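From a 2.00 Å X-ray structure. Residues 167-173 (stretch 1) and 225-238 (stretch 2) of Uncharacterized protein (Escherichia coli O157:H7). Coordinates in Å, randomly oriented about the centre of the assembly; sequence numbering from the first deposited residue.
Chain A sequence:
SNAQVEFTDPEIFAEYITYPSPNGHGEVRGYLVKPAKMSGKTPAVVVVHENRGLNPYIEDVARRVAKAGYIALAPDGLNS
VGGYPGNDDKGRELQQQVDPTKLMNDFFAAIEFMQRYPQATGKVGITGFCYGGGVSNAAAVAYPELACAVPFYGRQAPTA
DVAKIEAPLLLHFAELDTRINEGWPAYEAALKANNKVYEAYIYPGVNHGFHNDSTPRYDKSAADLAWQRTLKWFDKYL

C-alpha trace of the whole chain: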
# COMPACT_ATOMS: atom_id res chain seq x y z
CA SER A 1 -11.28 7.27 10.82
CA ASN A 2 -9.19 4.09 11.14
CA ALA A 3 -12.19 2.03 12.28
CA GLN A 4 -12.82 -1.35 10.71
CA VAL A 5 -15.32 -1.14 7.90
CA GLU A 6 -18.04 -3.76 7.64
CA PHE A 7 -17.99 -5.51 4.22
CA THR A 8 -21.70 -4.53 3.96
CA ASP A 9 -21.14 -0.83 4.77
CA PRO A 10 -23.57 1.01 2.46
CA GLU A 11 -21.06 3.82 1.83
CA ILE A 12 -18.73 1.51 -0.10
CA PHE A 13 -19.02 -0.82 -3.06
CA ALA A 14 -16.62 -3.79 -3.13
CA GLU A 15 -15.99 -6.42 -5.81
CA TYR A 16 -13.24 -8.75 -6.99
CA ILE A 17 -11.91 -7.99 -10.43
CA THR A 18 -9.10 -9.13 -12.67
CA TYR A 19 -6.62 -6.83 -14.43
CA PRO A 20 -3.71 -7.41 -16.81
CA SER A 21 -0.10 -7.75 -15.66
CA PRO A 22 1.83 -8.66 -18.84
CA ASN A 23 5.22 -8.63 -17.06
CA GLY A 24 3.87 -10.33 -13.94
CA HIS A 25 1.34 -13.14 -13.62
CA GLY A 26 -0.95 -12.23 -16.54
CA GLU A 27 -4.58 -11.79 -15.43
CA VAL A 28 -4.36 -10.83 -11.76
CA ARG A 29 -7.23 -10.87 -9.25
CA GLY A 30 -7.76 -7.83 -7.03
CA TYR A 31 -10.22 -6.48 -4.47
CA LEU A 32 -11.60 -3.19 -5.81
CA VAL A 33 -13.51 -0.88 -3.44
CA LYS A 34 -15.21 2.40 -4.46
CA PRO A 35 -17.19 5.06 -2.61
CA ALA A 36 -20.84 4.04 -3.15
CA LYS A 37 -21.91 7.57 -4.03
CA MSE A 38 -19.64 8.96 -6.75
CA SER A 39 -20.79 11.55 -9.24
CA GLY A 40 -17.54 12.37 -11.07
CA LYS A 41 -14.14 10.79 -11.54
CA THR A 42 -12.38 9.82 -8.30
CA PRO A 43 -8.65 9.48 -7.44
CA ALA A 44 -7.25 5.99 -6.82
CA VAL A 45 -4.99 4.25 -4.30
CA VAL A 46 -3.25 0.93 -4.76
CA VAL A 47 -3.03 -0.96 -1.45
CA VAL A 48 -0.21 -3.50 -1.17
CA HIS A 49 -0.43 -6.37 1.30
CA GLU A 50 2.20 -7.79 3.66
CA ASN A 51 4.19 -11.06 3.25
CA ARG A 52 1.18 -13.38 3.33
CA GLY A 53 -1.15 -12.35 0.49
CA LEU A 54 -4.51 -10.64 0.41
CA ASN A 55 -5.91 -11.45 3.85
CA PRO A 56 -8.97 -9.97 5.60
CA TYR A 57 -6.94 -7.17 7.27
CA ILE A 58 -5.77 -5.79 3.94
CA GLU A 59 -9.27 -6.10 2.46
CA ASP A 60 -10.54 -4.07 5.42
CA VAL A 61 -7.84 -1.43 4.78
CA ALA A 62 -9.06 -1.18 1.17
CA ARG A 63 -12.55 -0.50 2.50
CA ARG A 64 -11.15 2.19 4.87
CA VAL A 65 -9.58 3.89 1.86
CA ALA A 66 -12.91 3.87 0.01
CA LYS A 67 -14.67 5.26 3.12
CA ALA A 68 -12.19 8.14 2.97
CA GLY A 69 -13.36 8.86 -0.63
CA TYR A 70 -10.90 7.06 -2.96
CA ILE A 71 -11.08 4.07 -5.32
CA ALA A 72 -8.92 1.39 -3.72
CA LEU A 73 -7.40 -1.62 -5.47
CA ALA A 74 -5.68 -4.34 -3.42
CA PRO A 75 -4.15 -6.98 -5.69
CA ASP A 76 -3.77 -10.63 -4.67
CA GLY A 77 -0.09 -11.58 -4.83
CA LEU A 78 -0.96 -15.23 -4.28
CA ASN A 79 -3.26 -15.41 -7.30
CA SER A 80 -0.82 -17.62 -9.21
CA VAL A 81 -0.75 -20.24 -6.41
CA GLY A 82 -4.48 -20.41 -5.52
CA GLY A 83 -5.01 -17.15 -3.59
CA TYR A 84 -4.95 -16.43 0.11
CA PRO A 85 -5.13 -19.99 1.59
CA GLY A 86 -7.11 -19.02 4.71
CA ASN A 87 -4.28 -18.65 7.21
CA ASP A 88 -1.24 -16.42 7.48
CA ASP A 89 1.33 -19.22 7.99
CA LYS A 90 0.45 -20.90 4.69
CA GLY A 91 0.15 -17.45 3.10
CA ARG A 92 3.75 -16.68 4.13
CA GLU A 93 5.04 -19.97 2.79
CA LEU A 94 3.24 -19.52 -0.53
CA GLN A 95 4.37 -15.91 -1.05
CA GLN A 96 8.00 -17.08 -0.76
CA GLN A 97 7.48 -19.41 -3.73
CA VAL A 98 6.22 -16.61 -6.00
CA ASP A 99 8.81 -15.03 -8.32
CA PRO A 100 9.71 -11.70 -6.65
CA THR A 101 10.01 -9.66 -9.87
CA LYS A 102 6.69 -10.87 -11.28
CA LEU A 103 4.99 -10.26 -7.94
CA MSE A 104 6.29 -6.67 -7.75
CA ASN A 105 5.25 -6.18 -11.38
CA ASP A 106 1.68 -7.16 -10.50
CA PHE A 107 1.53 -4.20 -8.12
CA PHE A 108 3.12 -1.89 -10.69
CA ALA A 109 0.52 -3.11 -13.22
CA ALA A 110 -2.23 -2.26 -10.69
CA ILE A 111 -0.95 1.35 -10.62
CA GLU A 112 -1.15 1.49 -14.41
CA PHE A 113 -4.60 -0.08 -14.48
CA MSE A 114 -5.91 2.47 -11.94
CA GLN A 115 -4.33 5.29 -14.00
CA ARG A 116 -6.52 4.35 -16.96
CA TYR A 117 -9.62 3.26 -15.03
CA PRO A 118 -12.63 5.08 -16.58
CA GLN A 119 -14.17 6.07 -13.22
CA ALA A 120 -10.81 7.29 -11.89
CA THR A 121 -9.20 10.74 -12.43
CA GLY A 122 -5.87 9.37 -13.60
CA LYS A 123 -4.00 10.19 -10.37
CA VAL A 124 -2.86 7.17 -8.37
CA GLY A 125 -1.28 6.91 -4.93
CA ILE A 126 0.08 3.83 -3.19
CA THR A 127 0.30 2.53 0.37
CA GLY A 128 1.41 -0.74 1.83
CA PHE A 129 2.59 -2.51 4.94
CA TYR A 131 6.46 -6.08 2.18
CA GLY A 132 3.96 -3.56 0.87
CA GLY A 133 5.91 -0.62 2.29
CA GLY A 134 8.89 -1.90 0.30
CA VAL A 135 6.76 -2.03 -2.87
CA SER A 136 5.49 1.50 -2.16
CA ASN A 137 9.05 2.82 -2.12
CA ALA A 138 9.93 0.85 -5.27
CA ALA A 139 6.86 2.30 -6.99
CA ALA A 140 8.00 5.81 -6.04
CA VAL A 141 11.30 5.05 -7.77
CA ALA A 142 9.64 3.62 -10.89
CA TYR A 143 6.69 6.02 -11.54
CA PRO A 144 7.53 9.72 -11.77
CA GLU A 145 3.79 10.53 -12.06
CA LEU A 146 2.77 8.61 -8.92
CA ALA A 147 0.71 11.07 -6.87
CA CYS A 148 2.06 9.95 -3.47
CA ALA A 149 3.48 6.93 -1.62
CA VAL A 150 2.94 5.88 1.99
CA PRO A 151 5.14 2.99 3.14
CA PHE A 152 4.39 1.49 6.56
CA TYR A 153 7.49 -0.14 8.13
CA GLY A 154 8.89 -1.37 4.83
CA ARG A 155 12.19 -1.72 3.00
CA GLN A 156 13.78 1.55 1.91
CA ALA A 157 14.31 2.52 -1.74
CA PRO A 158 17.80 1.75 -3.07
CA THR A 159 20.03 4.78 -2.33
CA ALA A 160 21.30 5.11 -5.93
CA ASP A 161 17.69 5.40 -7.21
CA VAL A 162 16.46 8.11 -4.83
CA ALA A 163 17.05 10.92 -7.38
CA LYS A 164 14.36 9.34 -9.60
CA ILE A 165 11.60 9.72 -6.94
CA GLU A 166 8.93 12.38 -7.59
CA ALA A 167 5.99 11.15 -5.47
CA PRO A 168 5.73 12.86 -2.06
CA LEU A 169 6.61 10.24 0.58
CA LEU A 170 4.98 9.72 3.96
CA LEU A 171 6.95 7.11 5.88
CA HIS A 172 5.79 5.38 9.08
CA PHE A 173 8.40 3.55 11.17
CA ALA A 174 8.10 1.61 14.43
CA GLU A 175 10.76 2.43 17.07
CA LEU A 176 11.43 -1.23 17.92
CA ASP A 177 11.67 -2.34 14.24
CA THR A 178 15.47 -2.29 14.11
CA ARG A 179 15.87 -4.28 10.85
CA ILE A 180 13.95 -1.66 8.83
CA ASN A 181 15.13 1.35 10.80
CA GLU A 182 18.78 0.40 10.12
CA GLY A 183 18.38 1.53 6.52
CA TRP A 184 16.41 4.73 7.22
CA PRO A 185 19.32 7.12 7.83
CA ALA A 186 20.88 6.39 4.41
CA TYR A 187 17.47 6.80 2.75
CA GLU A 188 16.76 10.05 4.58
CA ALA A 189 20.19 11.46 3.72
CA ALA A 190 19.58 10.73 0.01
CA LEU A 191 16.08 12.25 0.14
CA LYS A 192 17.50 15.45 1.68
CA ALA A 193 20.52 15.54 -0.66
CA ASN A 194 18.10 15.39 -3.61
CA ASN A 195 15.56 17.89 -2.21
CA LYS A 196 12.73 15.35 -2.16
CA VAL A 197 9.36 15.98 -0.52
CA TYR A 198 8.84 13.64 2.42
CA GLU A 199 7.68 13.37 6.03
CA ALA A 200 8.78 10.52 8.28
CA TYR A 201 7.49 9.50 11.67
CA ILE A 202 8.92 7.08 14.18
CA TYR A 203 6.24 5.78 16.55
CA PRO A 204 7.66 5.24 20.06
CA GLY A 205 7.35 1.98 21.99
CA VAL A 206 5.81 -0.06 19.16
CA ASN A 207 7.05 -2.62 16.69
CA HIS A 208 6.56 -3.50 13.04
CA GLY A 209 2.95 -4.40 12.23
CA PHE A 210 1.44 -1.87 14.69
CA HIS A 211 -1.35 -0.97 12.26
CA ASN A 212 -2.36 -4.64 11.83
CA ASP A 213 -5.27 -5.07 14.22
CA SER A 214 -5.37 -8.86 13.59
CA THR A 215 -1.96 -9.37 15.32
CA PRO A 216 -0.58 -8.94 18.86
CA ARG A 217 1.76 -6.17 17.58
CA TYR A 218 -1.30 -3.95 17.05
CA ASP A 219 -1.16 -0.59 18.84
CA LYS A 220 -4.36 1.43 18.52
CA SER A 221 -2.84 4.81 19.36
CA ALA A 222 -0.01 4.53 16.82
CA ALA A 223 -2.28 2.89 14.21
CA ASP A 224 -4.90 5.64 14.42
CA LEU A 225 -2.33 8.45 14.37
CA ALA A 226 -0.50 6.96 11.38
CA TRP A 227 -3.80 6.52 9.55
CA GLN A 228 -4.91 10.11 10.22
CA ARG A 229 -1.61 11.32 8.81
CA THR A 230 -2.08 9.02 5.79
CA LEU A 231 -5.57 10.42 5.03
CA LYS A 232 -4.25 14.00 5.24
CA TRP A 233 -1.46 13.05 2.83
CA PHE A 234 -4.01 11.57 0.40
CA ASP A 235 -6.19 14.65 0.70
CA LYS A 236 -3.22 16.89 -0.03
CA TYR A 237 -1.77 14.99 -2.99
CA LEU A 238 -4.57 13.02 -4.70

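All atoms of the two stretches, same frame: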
# COMPACT_ATOMS: atom_id res chain seq x y z
N ALA A 167 7.15 11.23 -6.35
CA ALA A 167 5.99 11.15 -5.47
C ALA A 167 6.36 11.58 -4.05
O ALA A 167 7.34 11.08 -3.48
CB ALA A 167 5.46 9.73 -5.43
N PRO A 168 5.56 12.50 -3.46
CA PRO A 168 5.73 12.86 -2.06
C PRO A 168 5.58 11.64 -1.16
O PRO A 168 4.60 10.90 -1.31
CB PRO A 168 4.60 13.85 -1.81
CG PRO A 168 4.35 14.47 -3.14
CD PRO A 168 4.58 13.36 -4.14
N LEU A 169 6.54 11.44 -0.27
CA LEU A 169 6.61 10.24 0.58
C LEU A 169 6.22 10.50 2.02
O LEU A 169 6.73 11.44 2.64
CB LEU A 169 8.04 9.71 0.61
CG LEU A 169 8.54 8.95 -0.60
CD1 LEU A 169 10.06 8.87 -0.54
CD2 LEU A 169 7.92 7.56 -0.60
N LEU A 170 5.33 9.67 2.55
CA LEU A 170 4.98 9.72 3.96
C LEU A 170 5.41 8.37 4.50
O LEU A 170 4.82 7.35 4.16
CB LEU A 170 3.48 9.93 4.17
CG LEU A 170 3.00 9.82 5.62
CD1 LEU A 170 3.66 10.85 6.53
CD2 LEU A 170 1.49 9.94 5.68
N LEU A 171 6.43 8.36 5.36
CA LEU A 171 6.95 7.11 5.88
C LEU A 171 6.64 6.90 7.37
O LEU A 171 6.87 7.80 8.19
CB LEU A 171 8.46 7.00 5.64
CG LEU A 171 8.91 7.27 4.20
CD1 LEU A 171 9.38 8.70 4.05
CD2 LEU A 171 10.02 6.33 3.79
N HIS A 172 6.09 5.74 7.69
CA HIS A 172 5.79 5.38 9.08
C HIS A 172 6.74 4.28 9.54
O HIS A 172 6.79 3.20 8.93
CB HIS A 172 4.36 4.87 9.20
CG HIS A 172 3.33 5.81 8.66
ND1 HIS A 172 2.95 6.96 9.33
CD2 HIS A 172 2.57 5.75 7.54
CE1 HIS A 172 2.01 7.57 8.63
NE2 HIS A 172 1.76 6.86 7.54
N PHE A 173 7.47 4.53 10.62
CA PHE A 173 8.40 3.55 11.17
C PHE A 173 8.06 3.25 12.63
O PHE A 173 7.60 4.13 13.35
CB PHE A 173 9.83 4.06 11.11
CG PHE A 173 10.34 4.30 9.72
CD1 PHE A 173 10.58 3.24 8.86
CD2 PHE A 173 10.65 5.58 9.29
CE1 PHE A 173 11.07 3.45 7.59
CE2 PHE A 173 11.16 5.80 8.02
CZ PHE A 173 11.38 4.73 7.17
N LEU A 225 -3.10 7.25 14.70
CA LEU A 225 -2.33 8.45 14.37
C LEU A 225 -1.70 8.34 12.99
O LEU A 225 -1.80 9.25 12.17
CB LEU A 225 -1.25 8.69 15.42
CG LEU A 225 -0.36 9.93 15.23
CD1 LEU A 225 -1.16 11.22 15.18
CD2 LEU A 225 0.65 9.98 16.38
N ALA A 226 -1.08 7.20 12.71
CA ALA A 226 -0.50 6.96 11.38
C ALA A 226 -1.57 7.04 10.28
O ALA A 226 -1.33 7.58 9.19
CB ALA A 226 0.21 5.63 11.33
N TRP A 227 -2.76 6.50 10.56
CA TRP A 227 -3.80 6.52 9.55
C TRP A 227 -4.30 7.94 9.30
O TRP A 227 -4.56 8.31 8.16
CB TRP A 227 -4.96 5.59 9.90
CG TRP A 227 -5.87 5.35 8.74
CD1 TRP A 227 -7.15 5.76 8.62
CD2 TRP A 227 -5.54 4.68 7.51
NE1 TRP A 227 -7.67 5.34 7.41
CE2 TRP A 227 -6.70 4.68 6.72
CE3 TRP A 227 -4.39 4.06 7.03
CZ2 TRP A 227 -6.74 4.10 5.44
CZ3 TRP A 227 -4.42 3.46 5.78
CH2 TRP A 227 -5.60 3.48 5.00
N GLN A 228 -4.46 8.72 10.36
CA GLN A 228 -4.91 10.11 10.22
C GLN A 228 -3.93 10.87 9.36
O GLN A 228 -4.34 11.60 8.46
CB GLN A 228 -5.00 10.80 11.57
CG GLN A 228 -5.49 12.25 11.55
CD GLN A 228 -5.44 12.91 12.92
OE1 GLN A 228 -4.61 12.57 13.78
NE2 GLN A 228 -6.33 13.87 13.14
N ARG A 229 -2.65 10.68 9.62
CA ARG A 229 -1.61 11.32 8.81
C ARG A 229 -1.68 10.86 7.34
O ARG A 229 -1.49 11.66 6.42
CB ARG A 229 -0.23 11.05 9.39
CG ARG A 229 0.05 11.86 10.64
CD ARG A 229 1.24 11.29 11.38
NE ARG A 229 1.64 12.14 12.50
CZ ARG A 229 2.45 11.75 13.48
NH1 ARG A 229 2.93 10.51 13.53
NH2 ARG A 229 2.76 12.61 14.44
N THR A 230 -1.94 9.58 7.14
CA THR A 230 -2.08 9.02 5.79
C THR A 230 -3.26 9.64 5.01
O THR A 230 -3.11 10.05 3.87
CB THR A 230 -2.22 7.50 5.88
OG1 THR A 230 -1.07 6.96 6.52
CG2 THR A 230 -2.37 6.88 4.49
N LEU A 231 -4.42 9.77 5.66
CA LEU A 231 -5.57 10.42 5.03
C LEU A 231 -5.31 11.90 4.68
O LEU A 231 -5.73 12.39 3.63
CB LEU A 231 -6.82 10.30 5.90
CG LEU A 231 -7.31 8.86 6.18
CD1 LEU A 231 -8.66 8.90 6.89
CD2 LEU A 231 -7.42 8.05 4.90
N LYS A 232 -4.60 12.61 5.55
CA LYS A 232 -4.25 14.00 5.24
C LYS A 232 -3.30 14.07 4.04
O LYS A 232 -3.37 15.01 3.24
CB LYS A 232 -3.60 14.69 6.45
CG LYS A 232 -4.59 14.92 7.57
CD LYS A 232 -4.06 15.74 8.73
CE LYS A 232 -5.02 15.62 9.91
NZ LYS A 232 -4.75 16.65 10.94
N TRP A 233 -2.41 13.10 3.93
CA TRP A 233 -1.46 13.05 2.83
C TRP A 233 -2.24 12.82 1.53
O TRP A 233 -2.02 13.50 0.52
CB TRP A 233 -0.44 11.93 3.07
CG TRP A 233 0.86 12.05 2.33
CD1 TRP A 233 1.28 11.28 1.29
CD2 TRP A 233 1.94 12.95 2.64
NE1 TRP A 233 2.55 11.66 0.91
CE2 TRP A 233 2.98 12.68 1.72
CE3 TRP A 233 2.12 13.96 3.59
CZ2 TRP A 233 4.19 13.39 1.72
CZ3 TRP A 233 3.32 14.67 3.59
CH2 TRP A 233 4.34 14.38 2.66
N PHE A 234 -3.16 11.85 1.56
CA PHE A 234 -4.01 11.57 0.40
C PHE A 234 -4.80 12.80 -0.02
O PHE A 234 -4.89 13.11 -1.20
CB PHE A 234 -5.01 10.43 0.66
CG PHE A 234 -4.38 9.05 0.79
CD1 PHE A 234 -3.13 8.74 0.24
CD2 PHE A 234 -5.09 8.03 1.41
CE1 PHE A 234 -2.59 7.47 0.37
CE2 PHE A 234 -4.57 6.75 1.51
CZ PHE A 234 -3.31 6.47 1.00
N ASP A 235 -5.39 13.47 0.97
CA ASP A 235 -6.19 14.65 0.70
C ASP A 235 -5.35 15.75 0.06
O ASP A 235 -5.81 16.46 -0.83
CB ASP A 235 -6.79 15.17 2.01
CG ASP A 235 -7.63 16.40 1.81
OD1 ASP A 235 -8.60 16.33 1.03
OD2 ASP A 235 -7.33 17.45 2.42
N LYS A 236 -4.11 15.88 0.50
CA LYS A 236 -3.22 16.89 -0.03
C LYS A 236 -2.73 16.58 -1.44
O LYS A 236 -2.63 17.49 -2.27
CB LYS A 236 -2.01 17.02 0.89
CG LYS A 236 -1.12 18.23 0.63
CD LYS A 236 0.01 18.24 1.64
CE LYS A 236 1.00 19.32 1.42
NZ LYS A 236 0.41 20.61 0.99
N TYR A 237 -2.43 15.32 -1.73
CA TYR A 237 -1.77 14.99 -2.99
C TYR A 237 -2.56 14.23 -4.04
O TYR A 237 -2.09 14.10 -5.16
CB TYR A 237 -0.45 14.27 -2.71
CG TYR A 237 0.56 15.16 -1.99
CD1 TYR A 237 1.10 16.27 -2.63
CD2 TYR A 237 1.00 14.86 -0.70
CE1 TYR A 237 2.04 17.08 -1.99
CE2 TYR A 237 1.94 15.67 -0.06
CZ TYR A 237 2.45 16.78 -0.71
OH TYR A 237 3.37 17.56 -0.08
N LEU A 238 -3.75 13.73 -3.71
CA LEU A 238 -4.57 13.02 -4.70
C LEU A 238 -5.63 13.92 -5.32
O LEU A 238 -6.22 14.75 -4.63
CB LEU A 238 -5.24 11.80 -4.07
CG LEU A 238 -4.31 10.63 -3.77
CD1 LEU A 238 -5.07 9.53 -3.04
CD2 LEU A 238 -3.73 10.08 -5.07
OXT LEU A 238 -5.90 13.84 -6.52

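Strand 169-173 packs against helix 225-237, which runs almost exactly antiparallel to it (174°) at a closest axial approach of 9.8 Å; together the two stretches bury 429 Å². P168, just before the strand, and L170 and H172 within it direct their CA-to-CB bonds toward the helix, in the alternation usual for an extended chain, while L169 points away and L171 and F173 make no contact. Two hydrogen bonds bracket the apolar centre. At one end the indole W233 NE1 donates to the carbonyl P168 O (3.1 Å, 162°), so the single polar atom of a buried tryptophan side chain is satisfied by backbone, with P168 O lying at the ring edge. At the other, H172 NE2 donates to T230 OG1 (3.0 Å) at a more bent 139°. T230 OG1 in turn donates to A226 O (2.8 Å), one turn earlier; chi1 near -59° (m) places the hydroxyl for this. A226 O also accepts from T230 N (2.9 Å), so a single residue supplies both donors to this carbonyl. H172 ND1 is hydrogen-bonded elsewhere in the structure, leaving neither imidazole nitrogen unpaired in its buried site. Three aromatic faces, those of W233, Y237 and H172, also receive aliphatic groups from the opposing stretch. L170 CB sits 3.6 Å from the centroid of the five-membered ring of W233, almost on its normal, while L170 CD2 reaches R229 O at 3.5 Å and T230 CA at 3.7 Å. P168 CG lies 3.7 Å from the centroid of the Y237 ring, and P168 CB also meets W233 CZ2 at 3.6 Å; the compact proline ring thus touches both aromatic side chains. A226 CB covers one face of the H172 ring, 3.9 Å from its centroid, where a small methyl allows close approach. R229 lends its aliphatic base, with R229 CB 4.2 Å from L170 CD2, while its end leads away and NH1 is hydrogen-bonded elsewhere.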